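Local coordinates for protein serine acetyltransferase 1, putative (Entamoeba histolytica, PDB 7BW9) that probably transfers an acetyl group to the hydroxyl of serine, a step in cysteine biosynthesis, and binds cysteine, at residues A[172-177]-A[192-197]. Numbering follows the deposited sequence.
Sequences IGNHFF and IGNWCR
H175 lies on W195 as one turn of a left-handed parallel beta-helix lies on the next, and the pair illustrates how equivalent residues of successive coils stack. From its CB outward, the histidine meets the indole atom by atom. CB sits over the centre of the indole, 3.6 Å from the centroid of the five-membered ring, a CH-pi contact. CG follows over CE2, and H175 CD2 comes within 3.2 Å of W195 CZ2, while H175 ND1 passes above W195 NE1. The planes differ by 11°, an offset stack. Chi1 of -64° sets CG anti to the carbonyl carbon and beside the backbone N, and the turn about CB-CG then brings ND1 to N174 OD1. It meets that oxygen at 2.8 Å, almost straight and in the plane of the imidazole, but from above the plane of the amide. At the tip, NE2 is hydrogen-bonded to OD1 of N305 from the third subunit, and the two bonds together help hold the ring's rotation.

The neighbouring asparagines repeat the theme: their amide planes are stacked 10° apart, and N194 OD1 accepts a hydrogen bond from the backbone N of N174 at 3.0 Å. W195 N donates to N174 O, and F177 N to C196 O, while one water ties N174 O and G193 O to C196 N. On the inner side, I192 CG2 packs against CD1 of F176 at 3.9 Å.

These two corners join strands 171-172 and 191-192 to 177-178 and 197-198, each pair parallel. F229 continues the aromatic stack beyond W195, whereas helices 96-113 and 128-144 pack against 172-177, D106 OD1 accepting a hydrogen bond from F176 N and R137 gripping the carbonyls of I172 and G173.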
loop_
_atom_site.group_PDB
_atom_site.type_symbol
_atom_site.label_atom_id
_atom_site.label_comp_id
_atom_site.label_asym_id
_atom_site.label_seq_id
_atom_site.Cartn_x
_atom_site.Cartn_y
_atom_site.Cartn_z
ATOM N N ILE A 172 6.730 -4.047 21.269
ATOM C CA ILE A 172 7.093 -5.215 20.471
ATOM C C ILE A 172 8.418 -5.782 20.960
ATOM O O ILE A 172 9.423 -5.067 20.996
ATOM C CB ILE A 172 7.185 -4.858 18.972
ATOM C CG1 ILE A 172 5.830 -4.325 18.489
ATOM C CG2 ILE A 172 7.672 -6.082 18.161
ATOM C CD1 ILE A 172 5.817 -3.846 17.034
ATOM N N GLY A 173 8.431 -7.073 21.278
ATOM C CA GLY A 173 9.641 -7.741 21.707
ATOM C C GLY A 173 10.569 -8.068 20.549
ATOM O O GLY A 173 10.406 -7.602 19.419
ATOM N N ASN A 174 11.543 -8.922 20.839
ATOM C CA ASN A 174 12.623 -9.139 19.894
ATOM C C ASN A 174 12.310 -10.286 18.934
ATOM O O ASN A 174 11.389 -11.084 19.144
ATOM C CB ASN A 174 13.949 -9.382 20.635
ATOM C CG ASN A 174 13.895 -10.563 21.586
ATOM O OD1 ASN A 174 13.700 -11.707 21.175
ATOM N ND2 ASN A 174 14.118 -10.295 22.860
ATOM N N HIS A 175 13.090 -10.339 17.853
ATOM C CA HIS A 175 12.953 -11.357 16.809
ATOM C C HIS A 175 11.554 -11.357 16.200
ATOM O O HIS A 175 10.963 -12.413 15.959
ATOM C CB HIS A 175 13.302 -12.755 17.334
ATOM C CG HIS A 175 14.736 -12.912 17.755
ATOM N ND1 HIS A 175 15.163 -12.701 19.051
ATOM C CD2 HIS A 175 15.833 -13.297 17.058
ATOM C CE1 HIS A 175 16.458 -12.949 19.134
ATOM N NE2 HIS A 175 16.888 -13.303 17.937
ATOM N N PHE A 176 11.018 -10.167 15.942
ATOM C CA PHE A 176 9.671 -10.031 15.402
ATOM C C PHE A 176 9.737 -10.037 13.880
ATOM O O PHE A 176 10.492 -9.253 13.290
ATOM C CB PHE A 176 9.022 -8.739 15.916
ATOM C CG PHE A 176 7.615 -8.521 15.422
ATOM C CD1 PHE A 176 6.639 -9.486 15.628
ATOM C CD2 PHE A 176 7.268 -7.352 14.755
ATOM C CE1 PHE A 176 5.334 -9.292 15.176
ATOM C CE2 PHE A 176 5.975 -7.150 14.308
ATOM C CZ PHE A 176 5.004 -8.119 14.522
ATOM N N PHE A 177 8.940 -10.898 13.242
ATOM C CA PHE A 177 8.938 -11.022 11.782
ATOM C C PHE A 177 7.534 -10.808 11.218
ATOM O O PHE A 177 6.593 -11.545 11.555
ATOM C CB PHE A 177 9.482 -12.384 11.340
ATOM C CG PHE A 177 9.468 -12.605 9.834
ATOM C CD1 PHE A 177 9.753 -11.561 8.944
ATOM C CD2 PHE A 177 9.218 -13.867 9.312
ATOM C CE1 PHE A 177 9.764 -11.775 7.569
ATOM C CE2 PHE A 177 9.216 -14.087 7.933
ATOM C CZ PHE A 177 9.492 -13.038 7.064
ATOM N N ILE A 192 3.336 -7.269 21.954
ATOM C CA ILE A 192 3.769 -8.441 21.212
ATOM C C ILE A 192 5.029 -8.962 21.874
ATOM O O ILE A 192 5.960 -8.187 22.119
ATOM C CB ILE A 192 4.044 -8.102 19.735
ATOM C CG1 ILE A 192 2.751 -7.700 19.003
ATOM C CG2 ILE A 192 4.748 -9.271 19.041
ATOM C CD1 ILE A 192 3.035 -6.933 17.685
ATOM N N GLY A 193 5.063 -10.268 22.151
ATOM C CA GLY A 193 6.216 -10.897 22.770
ATOM C C GLY A 193 7.352 -11.163 21.799
ATOM O O GLY A 193 7.500 -10.482 20.780
ATOM N N ASN A 194 8.161 -12.182 22.112
ATOM C CA ASN A 194 9.358 -12.510 21.346
ATOM C C ASN A 194 9.082 -13.628 20.344
ATOM O O ASN A 194 8.219 -14.486 20.557
ATOM C CB ASN A 194 10.507 -12.932 22.270
ATOM C CG ASN A 194 10.807 -11.897 23.351
ATOM O OD1 ASN A 194 10.746 -10.689 23.116
ATOM N ND2 ASN A 194 11.102 -12.376 24.555
ATOM N N TRP A 195 9.833 -13.602 19.240
ATOM C CA TRP A 195 9.761 -14.626 18.198
ATOM C C TRP A 195 8.356 -14.762 17.619
ATOM O O TRP A 195 7.918 -15.859 17.284
ATOM C CB TRP A 195 10.270 -15.985 18.720
ATOM C CG TRP A 195 11.761 -16.063 18.620
ATOM C CD1 TRP A 195 12.653 -15.894 19.627
ATOM C CD2 TRP A 195 12.534 -16.270 17.430
ATOM N NE1 TRP A 195 13.936 -15.997 19.149
ATOM C CE2 TRP A 195 13.893 -16.226 17.802
ATOM C CE3 TRP A 195 12.209 -16.481 16.081
ATOM C CZ2 TRP A 195 14.924 -16.408 16.887
ATOM C CZ3 TRP A 195 13.236 -16.648 15.169
ATOM C CH2 TRP A 195 14.579 -16.614 15.576
ATOM N N CYS A 196 7.629 -13.660 17.487
ATOM C CA CYS A 196 6.331 -13.723 16.833
ATOM C C CYS A 196 6.474 -13.535 15.330
ATOM O O CYS A 196 7.429 -12.913 14.843
ATOM C CB CYS A 196 5.383 -12.686 17.425
ATOM S SG CYS A 196 4.978 -13.161 19.149
ATOM N N ARG A 197 5.526 -14.119 14.599
ATOM C CA ARG A 197 5.469 -14.049 13.143
ATOM C C ARG A 197 4.043 -13.715 12.737
ATOM O O ARG A 197 3.093 -14.389 13.157
ATOM C CB ARG A 197 5.929 -15.359 12.497
ATOM C CG ARG A 197 6.173 -15.283 10.993
ATOM C CD ARG A 197 6.996 -16.482 10.501
ATOM N NE ARG A 197 6.196 -17.699 10.425
ATOM C CZ ARG A 197 6.321 -18.741 11.248
ATOM N NH1 ARG A 197 7.232 -18.722 12.209
ATOM N NH2 ARG A 197 5.529 -19.802 11.105
HETATM O O HOH W 1 8.528 -10.948 18.174
HETATM O O HOH W 2 9.704 -14.457 14.419
#